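Local coordinates for dihydrodipicolinate reductase N-terminus domain-containing protein (Mycobacterium smegmatis, PDB 6IAQ) that probably catalyses the NADP-dependent reductive amination of ketones, as a native amine dehydrogenase, at residues T138-D142 against T143-N147; A166-V170 against D171-P175. All coordinates share one frame; numbering follows the deposited sequence.

Interactions 1 and 2 grip the same NADP from two ends of its nicotinamide half. In interaction 1, at the start of helix 141-153, Tyr-140 N and Gln-141 OE1 each lie 2.9 Å from the carboxamide, from O7N and N7N respectively. In interaction 2, where strand 158-169 leads into helix 175-180, Gly-174 N lies 2.8 Å from the cofactor's O1N, on the nicotinamide-side phosphate. The centres are about 16 Å apart, yet the two meet through Trp-145, whose CZ2 packs 3.5 Å from Ala-166 CB and whose CH2 approaches Trp-168 CD1 at 4.0 Å. Helix and strand are consecutive, the start of one serving the carboxamide and the turn after the other the phosphate.

Interaction 1: residues T138-D142 against T143-N147; sequences TGYQD and TFWVN. With NAP (NADP nicotinamide-adenine-dinucleotide phosphate), chain F.
The ring of Tyr-140 barely overlaps that of Phe-144: the planes are near parallel, 10° apart, but slid past each other, while the side chains themselves cross; Tyr-140 CE1 comes within 3.2 Å of Phe-144 CD2. Against Trp-145 the same tyrosine presents its edge: CE2 sits over one face of the indole, 3.4 Å from Trp-145 NE1, with planes at 89°, a T-shaped pair. A chi1 of 174° turns the phenol toward both aromatics, Phe-144 and Trp-145. A water joins Tyr-140 OH to Trp-145 NE1. Gln-141 packs its CG 3.4 Å from Trp-145 CE3, then bends at chi2, taking its amide away from the indole toward the cofactor.

On another side of the turn, Asp-142 OD2 accepts from Thr-138 OG1 at 2.7 Å through its anti lone pair and also pairs with Arg-313. Its OD1 receives Asn-147 ND2 at 3.0 Å, nearly along the C-O axis. The backbone bond from Asn-147 N to Asp-142 O spans five residues, marking a wider, pi-type turn.

The NADP carboxamide is read at both ends: Tyr-140 N donates to O7N, while N7N donates to Gln-141 OE1. Complementary donor and acceptor should therefore fix which way the carboxamide faces, and with it probably the setting of the nicotinamide ring for hydride transfer.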
loop_
_atom_site.group_PDB
_atom_site.type_symbol
_atom_site.label_atom_id
_atom_site.label_comp_id
_atom_site.label_asym_id
_atom_site.label_seq_id
_atom_site.Cartn_x
_atom_site.Cartn_y
_atom_site.Cartn_z
ATOM N N THR A 138 -16.811 0.405 -0.686
ATOM C CA THR A 138 -15.528 0.987 -0.238
ATOM C C THR A 138 -15.739 1.595 1.152
ATOM O O THR A 138 -16.689 1.187 1.845
ATOM C CB THR A 138 -14.988 1.939 -1.300
ATOM O OG1 THR A 138 -13.763 2.530 -0.867
ATOM C CG2 THR A 138 -15.968 3.036 -1.639
ATOM N N GLY A 139 -14.859 2.517 1.530
ATOM C CA GLY A 139 -14.792 3.092 2.883
ATOM C C GLY A 139 -13.426 2.861 3.495
ATOM O O GLY A 139 -12.404 2.693 2.716
ATOM N N TYR A 140 -13.387 2.849 4.831
ATOM C CA TYR A 140 -12.115 2.802 5.606
ATOM C C TYR A 140 -11.296 1.577 5.175
ATOM O O TYR A 140 -10.059 1.683 4.953
ATOM C CB TYR A 140 -12.401 2.770 7.108
ATOM C CG TYR A 140 -11.132 2.568 7.907
ATOM C CD1 TYR A 140 -10.153 3.547 7.926
ATOM C CD2 TYR A 140 -10.874 1.366 8.536
ATOM C CE1 TYR A 140 -8.955 3.355 8.578
ATOM C CE2 TYR A 140 -9.697 1.170 9.240
ATOM C CZ TYR A 140 -8.728 2.161 9.239
ATOM O OH TYR A 140 -7.562 1.961 9.919
ATOM N N GLN A 141 -11.958 0.437 5.043
ATOM C CA GLN A 141 -11.312 -0.898 4.884
ATOM C C GLN A 141 -10.490 -0.934 3.594
ATOM O O GLN A 141 -9.498 -1.709 3.550
ATOM C CB GLN A 141 -12.306 -2.060 4.858
ATOM C CG GLN A 141 -13.544 -1.900 5.745
ATOM C CD GLN A 141 -14.684 -1.383 4.906
ATOM O OE1 GLN A 141 -14.596 -0.277 4.376
ATOM N NE2 GLN A 141 -15.675 -2.248 4.648
ATOM N N ASP A 142 -10.893 -0.180 2.570
ATOM C CA ASP A 142 -10.374 -0.274 1.176
ATOM C C ASP A 142 -8.822 -0.306 1.210
ATOM O O ASP A 142 -8.229 -1.267 0.717
ATOM C CB ASP A 142 -10.940 0.889 0.369
ATOM C CG ASP A 142 -10.585 0.976 -1.098
ATOM O OD1 ASP A 142 -9.503 0.471 -1.492
ATOM O OD2 ASP A 142 -11.399 1.604 -1.841
ATOM N N THR A 143 -8.205 0.722 1.766
ATOM C CA THR A 143 -6.738 0.812 1.946
ATOM C C THR A 143 -6.300 0.055 3.202
ATOM O O THR A 143 -5.433 -0.833 3.090
ATOM C CB THR A 143 -6.274 2.263 1.976
ATOM O OG1 THR A 143 -6.633 2.887 0.764
ATOM C CG2 THR A 143 -4.783 2.367 2.159
ATOM N N PHE A 144 -6.855 0.369 4.376
ATOM C CA PHE A 144 -6.197 0.042 5.677
ATOM C C PHE A 144 -6.363 -1.421 6.058
ATOM O O PHE A 144 -5.522 -1.900 6.828
ATOM C CB PHE A 144 -6.682 1.001 6.758
ATOM C CG PHE A 144 -6.209 2.408 6.506
ATOM C CD1 PHE A 144 -4.892 2.768 6.754
ATOM C CD2 PHE A 144 -7.061 3.349 5.945
ATOM C CE1 PHE A 144 -4.465 4.065 6.498
ATOM C CE2 PHE A 144 -6.623 4.627 5.660
ATOM C CZ PHE A 144 -5.315 4.986 5.920
ATOM N N TRP A 145 -7.368 -2.127 5.527
ATOM C CA TRP A 145 -7.587 -3.550 5.879
ATOM C C TRP A 145 -7.419 -4.461 4.654
ATOM O O TRP A 145 -7.309 -5.678 4.881
ATOM C CB TRP A 145 -8.935 -3.782 6.572
ATOM C CG TRP A 145 -9.109 -3.074 7.873
ATOM C CD1 TRP A 145 -8.130 -2.533 8.656
ATOM C CD2 TRP A 145 -10.343 -2.857 8.569
ATOM N NE1 TRP A 145 -8.670 -1.993 9.793
ATOM C CE2 TRP A 145 -10.033 -2.149 9.755
ATOM C CE3 TRP A 145 -11.689 -3.113 8.270
ATOM C CZ2 TRP A 145 -11.017 -1.705 10.642
ATOM C CZ3 TRP A 145 -12.660 -2.724 9.177
ATOM C CH2 TRP A 145 -12.331 -2.013 10.338
ATOM N N VAL A 146 -7.402 -3.931 3.432
ATOM C CA VAL A 146 -7.315 -4.787 2.219
ATOM C C VAL A 146 -6.086 -4.434 1.378
ATOM O O VAL A 146 -5.125 -5.229 1.413
ATOM C CB VAL A 146 -8.612 -4.736 1.397
ATOM C CG1 VAL A 146 -8.503 -5.597 0.147
ATOM C CG2 VAL A 146 -9.834 -5.097 2.236
ATOM N N ASN A 147 -6.094 -3.328 0.629
ATOM C CA ASN A 147 -5.077 -3.063 -0.415
ATOM C C ASN A 147 -3.660 -2.838 0.198
ATOM O O ASN A 147 -2.663 -3.314 -0.412
ATOM C CB ASN A 147 -5.497 -1.921 -1.330
ATOM C CG ASN A 147 -6.572 -2.368 -2.327
ATOM O OD1 ASN A 147 -6.310 -3.217 -3.155
ATOM N ND2 ASN A 147 -7.793 -1.859 -2.245
HETATM P PA NAP F . -26.125 7.576 10.048
HETATM O O1A NAP F . -25.634 8.873 10.491
HETATM O O2A NAP F . -27.175 6.737 10.835
HETATM O O5B NAP F . -26.674 7.799 8.527
HETATM C C5B NAP F . -27.506 6.845 7.852
HETATM C C4B NAP F . -28.391 7.603 6.872
HETATM O O4B NAP F . -29.198 6.712 6.106
HETATM C C3B NAP F . -29.369 8.617 7.524
HETATM O O3B NAP F . -29.145 9.850 6.799
HETATM C C2B NAP F . -30.779 8.114 7.229
HETATM O O2B NAP F . -31.717 9.160 6.892
HETATM C C1B NAP F . -30.493 7.379 5.955
HETATM N N9A NAP F . -31.429 6.332 5.552
HETATM C C8A NAP F . -31.798 5.213 6.207
HETATM N N7A NAP F . -32.607 4.505 5.409
HETATM C C5A NAP F . -32.674 5.147 4.219
HETATM C C6A NAP F . -33.325 4.952 2.898
HETATM N N6A NAP F . -34.091 3.895 2.664
HETATM N N1A NAP F . -33.136 5.869 1.951
HETATM C C2A NAP F . -32.361 6.962 2.116
HETATM N N3A NAP F . -31.724 7.225 3.280
HETATM C C4A NAP F . -31.901 6.359 4.318
HETATM O O3 NAP F . -24.894 6.510 9.820
HETATM P PN NAP F . -23.409 6.882 9.182
HETATM O O1N NAP F . -22.356 7.057 10.232
HETATM O O2N NAP F . -23.531 7.944 8.147
HETATM O O5D NAP F . -23.269 5.426 8.537
HETATM C C5D NAP F . -24.023 4.923 7.427
HETATM C C4D NAP F . -23.645 3.531 7.004
HETATM O O4D NAP F . -22.269 3.577 6.502
HETATM C C3D NAP F . -23.744 2.560 8.146
HETATM O O3D NAP F . -24.308 1.319 7.761
HETATM C C2D NAP F . -22.278 2.371 8.558
HETATM O O2D NAP F . -22.115 1.104 9.209
HETATM C C1D NAP F . -21.556 2.552 7.191
HETATM N N1N NAP F . -20.152 2.968 7.361
HETATM C C2N NAP F . -19.227 2.278 6.722
HETATM C C3N NAP F . -17.890 2.600 6.905
HETATM C C7N NAP F . -16.799 1.870 6.153
HETATM O O7N NAP F . -15.646 2.118 6.504
HETATM N N7N NAP F . -17.080 1.034 5.137
HETATM C C4N NAP F . -17.555 3.657 7.751
HETATM C C5N NAP F . -18.549 4.373 8.411
HETATM C C6N NAP F . -19.847 3.992 8.179
HETATM P P2B NAP F . -32.131 10.305 7.926
HETATM O O1X NAP F . -30.940 11.188 8.158
HETATM O O2X NAP F . -33.128 11.167 7.155
HETATM O O3X NAP F . -32.652 9.424 9.066
HETATM O O HOH W 1 -8.242 0.285 11.954
HETATM O O HOH W 2 -6.834 1.353 -1.457
#

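Interaction 2: residues A166-V170 against D171-P175; sequences ASWNV and DDFGP. With NAP (NADP nicotinamide-adenine-dinucleotide phosphate), chain F.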
loop_
_atom_site.group_PDB
_atom_site.type_symbol
_atom_site.label_atom_id
_atom_site.label_comp_id
_atom_site.label_asym_id
_atom_site.label_seq_id
_atom_site.Cartn_x
_atom_site.Cartn_y
_atom_site.Cartn_z
ATOM N N ALA A 166 -7.774 -3.994 15.010
ATOM C CA ALA A 166 -8.376 -2.693 14.678
ATOM C C ALA A 166 -9.347 -2.281 15.773
ATOM O O ALA A 166 -10.041 -3.143 16.373
ATOM C CB ALA A 166 -9.030 -2.771 13.316
ATOM N N SER A 167 -9.391 -0.977 16.003
ATOM C CA SER A 167 -10.314 -0.322 16.947
ATOM C C SER A 167 -10.905 0.905 16.246
ATOM O O SER A 167 -10.145 1.697 15.711
ATOM C CB SER A 167 -9.594 0.040 18.234
ATOM O OG SER A 167 -10.485 0.627 19.172
ATOM N N TRP A 168 -12.226 1.052 16.291
ATOM C CA TRP A 168 -12.893 2.316 15.908
ATOM C C TRP A 168 -13.957 2.686 16.944
ATOM O O TRP A 168 -14.392 1.823 17.711
ATOM C CB TRP A 168 -13.420 2.263 14.473
ATOM C CG TRP A 168 -14.252 1.072 14.144
ATOM C CD1 TRP A 168 -13.825 -0.062 13.530
ATOM C CD2 TRP A 168 -15.670 0.910 14.366
ATOM N NE1 TRP A 168 -14.880 -0.930 13.347
ATOM C CE2 TRP A 168 -16.017 -0.360 13.867
ATOM C CE3 TRP A 168 -16.676 1.717 14.916
ATOM C CZ2 TRP A 168 -17.325 -0.828 13.879
ATOM C CZ3 TRP A 168 -17.964 1.245 14.955
ATOM C CH2 TRP A 168 -18.276 -0.004 14.433
ATOM N N ASN A 169 -14.281 3.971 16.961
ATOM C CA ASN A 169 -15.163 4.651 17.932
ATOM C C ASN A 169 -16.569 4.808 17.325
ATOM O O ASN A 169 -16.723 5.580 16.385
ATOM C CB ASN A 169 -14.577 5.998 18.314
ATOM C CG ASN A 169 -15.321 6.689 19.420
ATOM O OD1 ASN A 169 -16.258 6.135 19.990
ATOM N ND2 ASN A 169 -14.903 7.893 19.746
ATOM N N VAL A 170 -17.562 4.127 17.902
ATOM C CA VAL A 170 -19.003 4.347 17.607
ATOM C C VAL A 170 -19.313 5.845 17.497
ATOM O O VAL A 170 -20.057 6.235 16.606
ATOM C CB VAL A 170 -19.878 3.664 18.673
ATOM C CG1 VAL A 170 -21.294 4.216 18.679
ATOM C CG2 VAL A 170 -19.888 2.183 18.452
ATOM N N ASP A 171 -18.786 6.673 18.399
ATOM C CA ASP A 171 -19.199 8.098 18.488
ATOM C C ASP A 171 -18.579 8.927 17.360
ATOM O O ASP A 171 -18.884 10.110 17.291
ATOM C CB ASP A 171 -18.897 8.669 19.880
ATOM C CG ASP A 171 -20.056 8.410 20.846
ATOM O OD1 ASP A 171 -21.016 7.710 20.458
ATOM O OD2 ASP A 171 -19.983 8.908 21.986
ATOM N N ASP A 172 -17.746 8.341 16.502
ATOM C CA ASP A 172 -17.275 9.010 15.258
ATOM C C ASP A 172 -18.336 8.874 14.153
ATOM O O ASP A 172 -18.163 9.532 13.131
ATOM C CB ASP A 172 -15.945 8.434 14.751
ATOM C CG ASP A 172 -14.708 8.918 15.489
ATOM O OD1 ASP A 172 -14.805 9.897 16.270
ATOM O OD2 ASP A 172 -13.631 8.320 15.258
ATOM N N PHE A 173 -19.361 8.040 14.342
ATOM C CA PHE A 173 -20.340 7.646 13.289
ATOM C C PHE A 173 -21.763 7.862 13.810
ATOM O O PHE A 173 -21.938 8.336 14.956
ATOM C CB PHE A 173 -20.089 6.192 12.873
ATOM C CG PHE A 173 -18.649 5.966 12.496
ATOM C CD1 PHE A 173 -18.145 6.464 11.298
ATOM C CD2 PHE A 173 -17.790 5.318 13.360
ATOM C CE1 PHE A 173 -16.807 6.288 10.969
ATOM C CE2 PHE A 173 -16.448 5.148 13.036
ATOM C CZ PHE A 173 -15.962 5.638 11.846
ATOM N N GLY A 174 -22.755 7.547 12.971
ATOM C CA GLY A 174 -24.155 7.915 13.223
ATOM C C GLY A 174 -24.960 6.803 13.873
ATOM O O GLY A 174 -24.459 5.700 14.123
ATOM N N PRO A 175 -26.260 7.080 14.146
ATOM C CA PRO A 175 -27.143 6.129 14.825
ATOM C C PRO A 175 -27.289 4.750 14.174
ATOM O O PRO A 175 -27.499 3.761 14.914
ATOM C CB PRO A 175 -28.519 6.823 14.783
ATOM C CG PRO A 175 -28.200 8.290 14.657
ATOM C CD PRO A 175 -26.924 8.356 13.842
HETATM P PA NAP F . -26.125 7.576 10.048
HETATM O O1A NAP F . -25.634 8.873 10.491
HETATM O O2A NAP F . -27.175 6.737 10.835
HETATM O O5B NAP F . -26.674 7.799 8.527
HETATM C C5B NAP F . -27.506 6.845 7.852
HETATM C C4B NAP F . -28.391 7.603 6.872
HETATM O O4B NAP F . -29.198 6.712 6.106
HETATM C C3B NAP F . -29.369 8.617 7.524
HETATM O O3B NAP F . -29.145 9.850 6.799
HETATM C C2B NAP F . -30.779 8.114 7.229
HETATM O O2B NAP F . -31.717 9.160 6.892
HETATM C C1B NAP F . -30.493 7.379 5.955
HETATM N N9A NAP F . -31.429 6.332 5.552
HETATM C C8A NAP F . -31.798 5.213 6.207
HETATM N N7A NAP F . -32.607 4.505 5.409
HETATM C C5A NAP F . -32.674 5.147 4.219
HETATM C C6A NAP F . -33.325 4.952 2.898
HETATM N N6A NAP F . -34.091 3.895 2.664
HETATM N N1A NAP F . -33.136 5.869 1.951
HETATM C C2A NAP F . -32.361 6.962 2.116
HETATM N N3A NAP F . -31.724 7.225 3.280
HETATM C C4A NAP F . -31.901 6.359 4.318
HETATM O O3 NAP F . -24.894 6.510 9.820
HETATM P PN NAP F . -23.409 6.882 9.182
HETATM O O1N NAP F . -22.356 7.057 10.232
HETATM O O2N NAP F . -23.531 7.944 8.147
HETATM O O5D NAP F . -23.269 5.426 8.537
HETATM C C5D NAP F . -24.023 4.923 7.427
HETATM C C4D NAP F . -23.645 3.531 7.004
HETATM O O4D NAP F . -22.269 3.577 6.502
HETATM C C3D NAP F . -23.744 2.560 8.146
HETATM O O3D NAP F . -24.308 1.319 7.761
HETATM C C2D NAP F . -22.278 2.371 8.558
HETATM O O2D NAP F . -22.115 1.104 9.209
HETATM C C1D NAP F . -21.556 2.552 7.191
HETATM N N1N NAP F . -20.152 2.968 7.361
HETATM C C2N NAP F . -19.227 2.278 6.722
HETATM C C3N NAP F . -17.890 2.600 6.905
HETATM C C7N NAP F . -16.799 1.870 6.153
HETATM O O7N NAP F . -15.646 2.118 6.504
HETATM N N7N NAP F . -17.080 1.034 5.137
HETATM C C4N NAP F . -17.555 3.657 7.751
HETATM C C5N NAP F . -18.549 4.373 8.411
HETATM C C6N NAP F . -19.847 3.992 8.179
HETATM P P2B NAP F . -32.131 10.305 7.926
HETATM O O1X NAP F . -30.940 11.188 8.158
HETATM O O2X NAP F . -33.128 11.167 7.155
HETATM O O3X NAP F . -32.652 9.424 9.066
HETATM O O HOH W 3 -13.375 5.662 14.800
HETATM O O HOH W 4 -21.964 4.866 15.402
#
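Asn-169, Val-170 and Asp-171 form the bend at which strand 158-169 ends. Asn-169 carries its amide beside its own carbonyl carbon (chi1 -173°), and from there OD1 takes the N-H of Asp-171 at 3.0 Å; the donor stands well above the amide's carbonyl plane, 71° out of it. This is an Asx turn. OD1 has a second donor in Tyr-275 N. The backbone O of Asn-169 accepts from Asp-172 N at 2.9 Å, and Val-170 O from Phe-173 N at 3.0 Å. These two successive i to i+3 bonds define a short 3-10 turn, which carries the chain from the sheet of the C-terminal domain to the N-cap of helix 175-180. The Asp-171 carboxylate, its OD1 3.9 Å from Val-170 CG1, reaches beyond the turn to Glu-238 N, Ala-239 N and Ser-237 OG. Phe-173 folds back obliquely against the bend, its CD2 3.2 Å from Asn-169 O, while its CE2 meets Trp-168 CE3 at 3.9 Å; CE1 approaches the cofactor's C5N at 3.6 Å. A water spans Val-170 O and Gly-174 O. At the N-cap, Gly-174 N donates to NADP O1N, and Pro-175 CD lies 3.4 Å from O2A of the adjoining phosphate.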